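Local atomic coordinates of muconate cycloisomerase (Azorhizobium caulinodans, PDB entry 3MY9), a protein that belongs to the enolase superfamily, pairing an N-terminal capping domain with a C-terminal TIM-barrel-like domain, and carries bound magnesium. Residues R10-L15 / L39-S44. Numbering follows the deposited sequence.
Sequences RIRIFL and LLEVTS
Arg-12 lies alongside Glu-41, both side chains pointing the same way off the sheet. Arg-12 NH1 sits 2.8 Å from Glu-41 OE1 in a salt bridge. OE1 stands above one face of the guanidinium, and the two flat groups are turned 48° apart. The attraction is therefore electrostatic and not a directed N-H bond. With CG anti to the backbone N (chi1 -177°) and the chain extended beyond it, Glu-41 runs beside Arg-12. Next to this pair, Thr-43 CG2 sits over one face of the Arg-10 guanidinium, 4.1 Å from Arg-10 NH2 and offset toward its rim. Phe-14 has the carbonyl O of Leu-39 at its ring edge.

On the other face, Leu-40 CD1 touches both Ile-11 CD1, at 4.0 Å, and Ile-13 CG1, at 3.9 Å. Ile-11 CG2 meets Val-42 CG2 at 3.8 Å. Helices 64-79 and 102-120 pack on this apolar face.

The backbones form antiparallel strands of the N-terminal domain sheet. Arg-10/Thr-43, Arg-12/Glu-41 and Phe-14/Leu-39 are the hydrogen-bonded pairs. Strand 49-54 continues the sheet beyond 39-44.

The chemistry thus differs by face: apolar packing toward the helices, and opposite it a mixed surface, apolar at Phe-14/Leu-39, where Arg-12 probably offsets the charge of the buried residue Glu-41.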
ATOM      1  N   ARG A  10     -38.535  11.274 -37.938  1.00 83.99           N
ATOM      2  CA  ARG A  10     -37.531  11.987 -38.737  1.00 85.99           C
ATOM      3  C   ARG A  10     -36.711  12.956 -37.916  1.00 84.36           C
ATOM      4  O   ARG A  10     -37.126  13.385 -36.842  1.00 82.18           O
ATOM      5  CB  ARG A  10     -38.185  12.764 -39.877  1.00 89.15           C
ATOM      6  CG  ARG A  10     -39.153  13.850 -39.437  1.00 89.95           C
ATOM      7  CD  ARG A  10     -39.649  14.649 -40.636  1.00 94.93           C
ATOM      8  NE  ARG A  10     -40.740  15.556 -40.283  1.00 97.17           N
ATOM      9  CZ  ARG A  10     -42.013  15.194 -40.098  1.00 99.19           C
ATOM     10  NH1 ARG A  10     -42.395  13.926 -40.214  1.00 99.50           N
ATOM     11  NH2 ARG A  10     -42.919  16.116 -39.784  1.00100.64           N
ATOM     12  N   ILE A  11     -35.544  13.307 -38.441  1.00 85.47           N
ATOM     13  CA  ILE A  11     -34.744  14.369 -37.860  1.00 84.84           C
ATOM     14  C   ILE A  11     -34.381  15.418 -38.906  1.00 87.64           C
ATOM     15  O   ILE A  11     -34.454  15.168 -40.115  1.00 90.48           O
ATOM     16  CB  ILE A  11     -33.460  13.833 -37.179  1.00 82.97           C
ATOM     17  CG1 ILE A  11     -32.491  13.232 -38.200  1.00 84.75           C
ATOM     18  CG2 ILE A  11     -33.819  12.808 -36.102  1.00 81.29           C
ATOM     19  CD1 ILE A  11     -31.203  12.733 -37.583  1.00 83.21           C
ATOM     20  N   ARG A  12     -34.052  16.603 -38.408  1.00 87.41           N
ATOM     21  CA  ARG A  12     -33.380  17.644 -39.165  1.00 90.05           C
ATOM     22  C   ARG A  12     -32.177  18.089 -38.346  1.00 88.41           C
ATOM     23  O   ARG A  12     -32.302  18.369 -37.150  1.00 85.95           O
ATOM     24  CB  ARG A  12     -34.291  18.850 -39.379  1.00 91.51           C
ATOM     25  CG  ARG A  12     -35.646  18.559 -39.995  1.00 94.05           C
ATOM     26  CD  ARG A  12     -36.170  19.802 -40.690  1.00 98.45           C
ATOM     27  NE  ARG A  12     -37.627  19.832 -40.809  1.00101.12           N
ATOM     28  CZ  ARG A  12     -38.450  20.634 -40.121  1.00101.68           C
ATOM     29  NH1 ARG A  12     -37.993  21.511 -39.224  1.00 99.00           N
ATOM     30  NH2 ARG A  12     -39.765  20.562 -40.349  1.00103.25           N
ATOM     31  N   ILE A  13     -31.011  18.129 -38.979  1.00 90.05           N
ATOM     32  CA  ILE A  13     -29.801  18.624 -38.339  1.00 89.13           C
ATOM     33  C   ILE A  13     -29.499  19.985 -38.956  1.00 91.37           C
ATOM     34  O   ILE A  13     -29.487  20.124 -40.188  1.00 93.93           O
ATOM     35  CB  ILE A  13     -28.617  17.671 -38.567  1.00 89.53           C
ATOM     36  CG1 ILE A  13     -28.967  16.258 -38.084  1.00 88.71           C
ATOM     37  CG2 ILE A  13     -27.368  18.184 -37.847  1.00 87.91           C
ATOM     38  CD1 ILE A  13     -28.094  15.173 -38.678  1.00 90.73           C
ATOM     39  N   PHE A  14     -29.283  20.988 -38.102  1.00 89.96           N
ATOM     40  CA  PHE A  14     -29.015  22.353 -38.553  1.00 91.82           C
ATOM     41  C   PHE A  14     -27.649  22.805 -38.081  1.00 91.47           C
ATOM     42  O   PHE A  14     -27.343  22.718 -36.884  1.00 88.74           O
ATOM     43  CB  PHE A  14     -30.051  23.322 -37.994  1.00 91.11           C
ATOM     44  CG  PHE A  14     -31.447  23.065 -38.463  1.00 91.79           C
ATOM     45  CD1 PHE A  14     -31.949  23.725 -39.576  1.00 94.83           C
ATOM     46  CD2 PHE A  14     -32.272  22.181 -37.788  1.00 89.54           C
ATOM     47  CE1 PHE A  14     -33.241  23.510 -40.004  1.00 95.12           C
ATOM     48  CE2 PHE A  14     -33.573  21.954 -38.222  1.00 90.64           C
ATOM     49  CZ  PHE A  14     -34.055  22.625 -39.326  1.00 93.02           C
ATOM     50  N   LEU A  15     -26.826  23.274 -39.011  1.00 94.38           N
ATOM     51  CA  LEU A  15     -25.619  24.009 -38.654  1.00 94.88           C
ATOM     52  C   LEU A  15     -26.027  25.475 -38.713  1.00 96.44           C
ATOM     53  O   LEU A  15     -26.439  25.955 -39.776  1.00 99.19           O
ATOM     54  CB  LEU A  15     -24.469  23.709 -39.627  1.00 97.28           C
ATOM     55  CG  LEU A  15     -23.051  24.063 -39.148  1.00 96.91           C
ATOM     56  CD1 LEU A  15     -21.983  23.673 -40.180  1.00 99.43           C
ATOM     57  CD2 LEU A  15     -22.951  25.540 -38.826  1.00 98.01           C
ATOM     58  N   LEU A  39     -27.682  22.109 -34.054  1.00 74.10           N
ATOM     59  CA  LEU A  39     -28.985  21.879 -33.458  1.00 72.43           C
ATOM     60  C   LEU A  39     -29.656  20.714 -34.173  1.00 73.03           C
ATOM     61  O   LEU A  39     -29.561  20.578 -35.394  1.00 75.71           O
ATOM     62  CB  LEU A  39     -29.850  23.129 -33.561  1.00 73.31           C
ATOM     63  CG  LEU A  39     -29.138  24.456 -33.357  1.00 73.65           C
ATOM     64  CD1 LEU A  39     -30.061  25.586 -33.776  1.00 77.07           C
ATOM     65  CD2 LEU A  39     -28.657  24.607 -31.913  1.00 72.04           C
ATOM     66  N   LEU A  40     -30.328  19.877 -33.395  1.00 70.96           N
ATOM     67  CA  LEU A  40     -30.997  18.684 -33.888  1.00 71.09           C
ATOM     68  C   LEU A  40     -32.460  18.797 -33.518  1.00 70.52           C
ATOM     69  O   LEU A  40     -32.791  19.065 -32.367  1.00 68.73           O
ATOM     70  CB  LEU A  40     -30.394  17.441 -33.217  1.00 69.24           C
ATOM     71  CG  LEU A  40     -31.101  16.089 -33.390  1.00 68.71           C
ATOM     72  CD1 LEU A  40     -30.774  15.469 -34.739  1.00 68.86           C
ATOM     73  CD2 LEU A  40     -30.703  15.141 -32.243  1.00 64.12           C
ATOM     74  N   GLU A  41     -33.332  18.593 -34.491  1.00 72.26           N
ATOM     75  CA  GLU A  41     -34.756  18.562 -34.238  1.00 72.15           C
ATOM     76  C   GLU A  41     -35.240  17.150 -34.500  1.00 72.04           C
ATOM     77  O   GLU A  41     -35.092  16.633 -35.608  1.00 73.56           O
ATOM     78  CB  GLU A  41     -35.501  19.541 -35.162  1.00 74.57           C
ATOM     79  CG  GLU A  41     -37.011  19.626 -34.897  1.00 74.99           C
ATOM     80  CD  GLU A  41     -37.814  20.093 -36.115  1.00 80.26           C
ATOM     81  OE1 GLU A  41     -37.498  19.661 -37.243  1.00 83.65           O
ATOM     82  OE2 GLU A  41     -38.778  20.874 -35.942  1.00 81.14           O
ATOM     83  N   VAL A  42     -35.838  16.533 -33.491  1.00 69.96           N
ATOM     84  CA  VAL A  42     -36.394  15.197 -33.664  1.00 69.79           C
ATOM     85  C   VAL A  42     -37.905  15.260 -33.608  1.00 69.73           C
ATOM     86  O   VAL A  42     -38.468  16.032 -32.840  1.00 68.94           O
ATOM     87  CB  VAL A  42     -35.843  14.227 -32.610  1.00 67.60           C
ATOM     88  CG1 VAL A  42     -36.325  12.803 -32.914  1.00 68.22           C
ATOM     89  CG2 VAL A  42     -34.336  14.289 -32.604  1.00 66.14           C
ATOM     90  N   THR A  43     -38.555  14.463 -34.454  1.00 71.00           N
ATOM     91  CA  THR A  43     -40.005  14.466 -34.562  1.00 71.51           C
ATOM     92  C   THR A  43     -40.559  13.047 -34.465  1.00 71.63           C
ATOM     93  O   THR A  43     -40.144  12.172 -35.212  1.00 72.72           O
ATOM     94  CB  THR A  43     -40.450  15.104 -35.893  1.00 74.29           C
ATOM     95  OG1 THR A  43     -39.728  16.333 -36.106  1.00 72.21           O
ATOM     96  CG2 THR A  43     -41.957  15.361 -35.887  1.00 74.34           C
ATOM     97  N   SER A  44     -41.497  12.823 -33.551  1.00 70.91           N
ATOM     98  CA  SER A  44     -42.073  11.490 -33.350  1.00 71.23           C
ATOM     99  C   SER A  44     -43.143  11.148 -34.377  1.00 74.02           C
ATOM    100  O   SER A  44     -43.658  12.028 -35.072  1.00 75.61           O
ATOM    101  CB  SER A  44     -42.714  11.387 -31.972  1.00 69.60           C
ATOM    102  OG  SER A  44     -43.920  12.133 -31.950  1.00 69.52           O
TER